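Local coordinates for coat protein (Leviviridae sp., PDB 6YFR) that probably forms the protein shell of an ssRNA bacteriophage, assembling from many copies into a virus-like particle, at residues I58-T61 and C67-W70. Sequence-based numbering, arbitrary orientation.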
ATOM      1  N   ILE A  58     -59.817  -0.503 -42.199  1.00 46.76           N
ATOM      2  CA  ILE A  58     -61.142   0.045 -41.925  1.00 35.71           C
ATOM      3  C   ILE A  58     -61.026   1.076 -40.807  1.00 46.02           C
ATOM      4  O   ILE A  58     -60.311   0.847 -39.818  1.00 47.34           O
ATOM      5  CB  ILE A  58     -62.136  -1.082 -41.584  1.00 55.76           C
ATOM      6  CG1 ILE A  58     -63.560  -0.548 -41.431  1.00 40.07           C
ATOM      7  CG2 ILE A  58     -61.702  -1.843 -40.332  1.00 25.80           C
ATOM      8  CD1 ILE A  58     -64.596  -1.645 -41.277  1.00 52.80           C
ATOM      9  N   PRO A  59     -61.676   2.233 -40.931  1.00 50.21           N
ATOM     10  CA  PRO A  59     -61.586   3.242 -39.870  1.00 59.37           C
ATOM     11  C   PRO A  59     -62.319   2.799 -38.616  1.00 47.34           C
ATOM     12  O   PRO A  59     -63.329   2.094 -38.671  1.00 57.73           O
ATOM     13  CB  PRO A  59     -62.245   4.478 -40.495  1.00 38.30           C
ATOM     14  CG  PRO A  59     -63.129   3.933 -41.574  1.00 34.78           C
ATOM     15  CD  PRO A  59     -62.416   2.726 -42.106  1.00 44.33           C
ATOM     16  N   SER A  60     -61.790   3.230 -37.468  1.00 60.37           N
ATOM     17  CA  SER A  60     -62.342   2.816 -36.183  1.00 61.44           C
ATOM     18  C   SER A  60     -63.728   3.393 -35.929  1.00 72.30           C
ATOM     19  O   SER A  60     -64.447   2.881 -35.063  1.00 80.45           O
ATOM     20  CB  SER A  60     -61.403   3.227 -35.048  1.00 51.43           C
ATOM     21  OG  SER A  60     -61.286   4.637 -34.971  1.00 73.04           O
ATOM     22  N   THR A  61     -64.115   4.440 -36.650  1.00 80.80           N
ATOM     23  CA  THR A  61     -65.418   5.065 -36.492  1.00 68.64           C
ATOM     24  C   THR A  61     -66.138   5.117 -37.834  1.00 84.29           C
ATOM     25  O   THR A  61     -65.532   4.961 -38.898  1.00 87.79           O
ATOM     26  CB  THR A  61     -65.289   6.480 -35.914  1.00 62.03           C
ATOM     27  OG1 THR A  61     -64.431   7.263 -36.753  1.00 94.60           O
ATOM     28  CG2 THR A  61     -64.708   6.430 -34.508  1.00 75.65           C
ATOM     29  N   CYS A  67     -60.053  11.454 -33.501  1.00118.07           N
ATOM     30  CA  CYS A  67     -59.598  10.221 -32.870  1.00128.38           C
ATOM     31  C   CYS A  67     -59.751   9.007 -33.776  1.00136.42           C
ATOM     32  O   CYS A  67     -59.589   7.873 -33.310  1.00126.40           O
ATOM     33  CB  CYS A  67     -60.351   9.989 -31.559  1.00115.96           C
ATOM     34  SG  CYS A  67     -62.133  10.348 -31.622  1.00130.54           S
ATOM     35  N   THR A  68     -60.056   9.222 -35.054  1.00122.43           N
ATOM     36  CA  THR A  68     -60.238   8.116 -35.983  1.00 98.57           C
ATOM     37  C   THR A  68     -58.922   7.382 -36.199  1.00 87.64           C
ATOM     38  O   THR A  68     -57.964   7.948 -36.734  1.00 65.21           O
ATOM     39  CB  THR A  68     -60.783   8.631 -37.315  1.00 79.89           C
ATOM     40  OG1 THR A  68     -62.098   9.168 -37.123  1.00137.54           O
ATOM     41  CG2 THR A  68     -60.836   7.515 -38.346  1.00 77.73           C
ATOM     42  N   GLU A  69     -58.873   6.125 -35.771  1.00 73.29           N
ATOM     43  CA  GLU A  69     -57.742   5.248 -36.023  1.00 65.21           C
ATOM     44  C   GLU A  69     -58.082   4.299 -37.163  1.00 69.31           C
ATOM     45  O   GLU A  69     -59.212   4.258 -37.658  1.00 66.54           O
ATOM     46  CB  GLU A  69     -57.364   4.468 -34.760  1.00 89.17           C
ATOM     47  CG  GLU A  69     -56.910   5.348 -33.609  1.00 80.18           C
ATOM     48  CD  GLU A  69     -56.510   4.551 -32.383  1.00117.85           C
ATOM     49  OE1 GLU A  69     -56.804   3.337 -32.339  1.00113.04           O
ATOM     50  OE2 GLU A  69     -55.899   5.141 -31.467  1.00113.44           O
ATOM     51  N   TRP A  70     -57.085   3.527 -37.581  1.00 60.49           N
ATOM     52  CA  TRP A  70     -57.239   2.591 -38.689  1.00 42.88           C
ATOM     53  C   TRP A  70     -56.984   1.180 -38.177  1.00 48.13           C
ATOM     54  O   TRP A  70     -55.837   0.802 -37.918  1.00 66.34           O
ATOM     55  CB  TRP A  70     -56.305   2.951 -39.833  1.00 37.71           C
ATOM     56  CG  TRP A  70     -56.767   4.155 -40.563  1.00 42.56           C
ATOM     57  CD1 TRP A  70     -56.418   5.445 -40.313  1.00 47.37           C
ATOM     58  CD2 TRP A  70     -57.691   4.189 -41.654  1.00 43.93           C
ATOM     59  NE1 TRP A  70     -57.058   6.286 -41.191  1.00 59.33           N
ATOM     60  CE2 TRP A  70     -57.849   5.540 -42.023  1.00 36.38           C
ATOM     61  CE3 TRP A  70     -58.396   3.210 -42.360  1.00 53.08           C
ATOM     62  CZ2 TRP A  70     -58.679   5.934 -43.070  1.00 44.61           C
ATOM     63  CZ3 TRP A  70     -59.222   3.604 -43.397  1.00 40.70           C
ATOM     64  CH2 TRP A  70     -59.358   4.955 -43.739  1.00 47.71           C
TER
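Glu69 O is gripped by Ser60: the backbone N of Ser60 donates to it at 2.8 Å, with 154° at the hydrogen and the donor tilted 33° from the carbonyl plane. The CA of Pro59 adds a weaker C-H···O approach to the same oxygen, at 3.4 Å. In return, Glu69 N donates to Ser60 OG at 2.9 Å, so Ser60 and Glu69 are joined twice, once through backbone alone and once through the serine hydroxyl. The torsion explains the second bond: with chi1 64°, OG lies between its own N and carbonyl carbon and faces the opposing amide, where a backbone carbonyl would serve in a regular sheet.

One residue back, Pro59 and Trp70 form an antiparallel non-hydrogen-bonded pair with both side chains on the same face of the sheet. Trp70 lays its six-membered ring against the proline: CZ3 is 3.6 Å from Pro59 CD, and Pro59 CA sits 4.0 Å above the ring plane, displaced toward the rim. Asn27 and Leu31 also touch this indole.

Toward the loop, Thr61 OG1 and Thr68 OG1 lie 3.0 Å apart. Thr61 OG1 is hydrogen-bonded to Ser63 O, whereas the proton of Thr68 OG1 has another acceptor within reach, so the threonine pairing is not settled; Thr68 OG1 is also hydrogen-bonded to Ser65 OG. The methyl CG2 of Thr68 meets Pro59 CB at 4.0 Å.

The contact closes the connection between strands 47-59 and 70-82, far from the chain centre. Cys67 makes a disulfide with Cys66 of a third subunit, while Pro59 O accepts a hydrogen bond from Asn87 of a second. One backbone bond and one serine hydroxyl bond thus hold the two chain segments together just beyond strand 47-59, in a connection covalently tied to a neighbouring subunit.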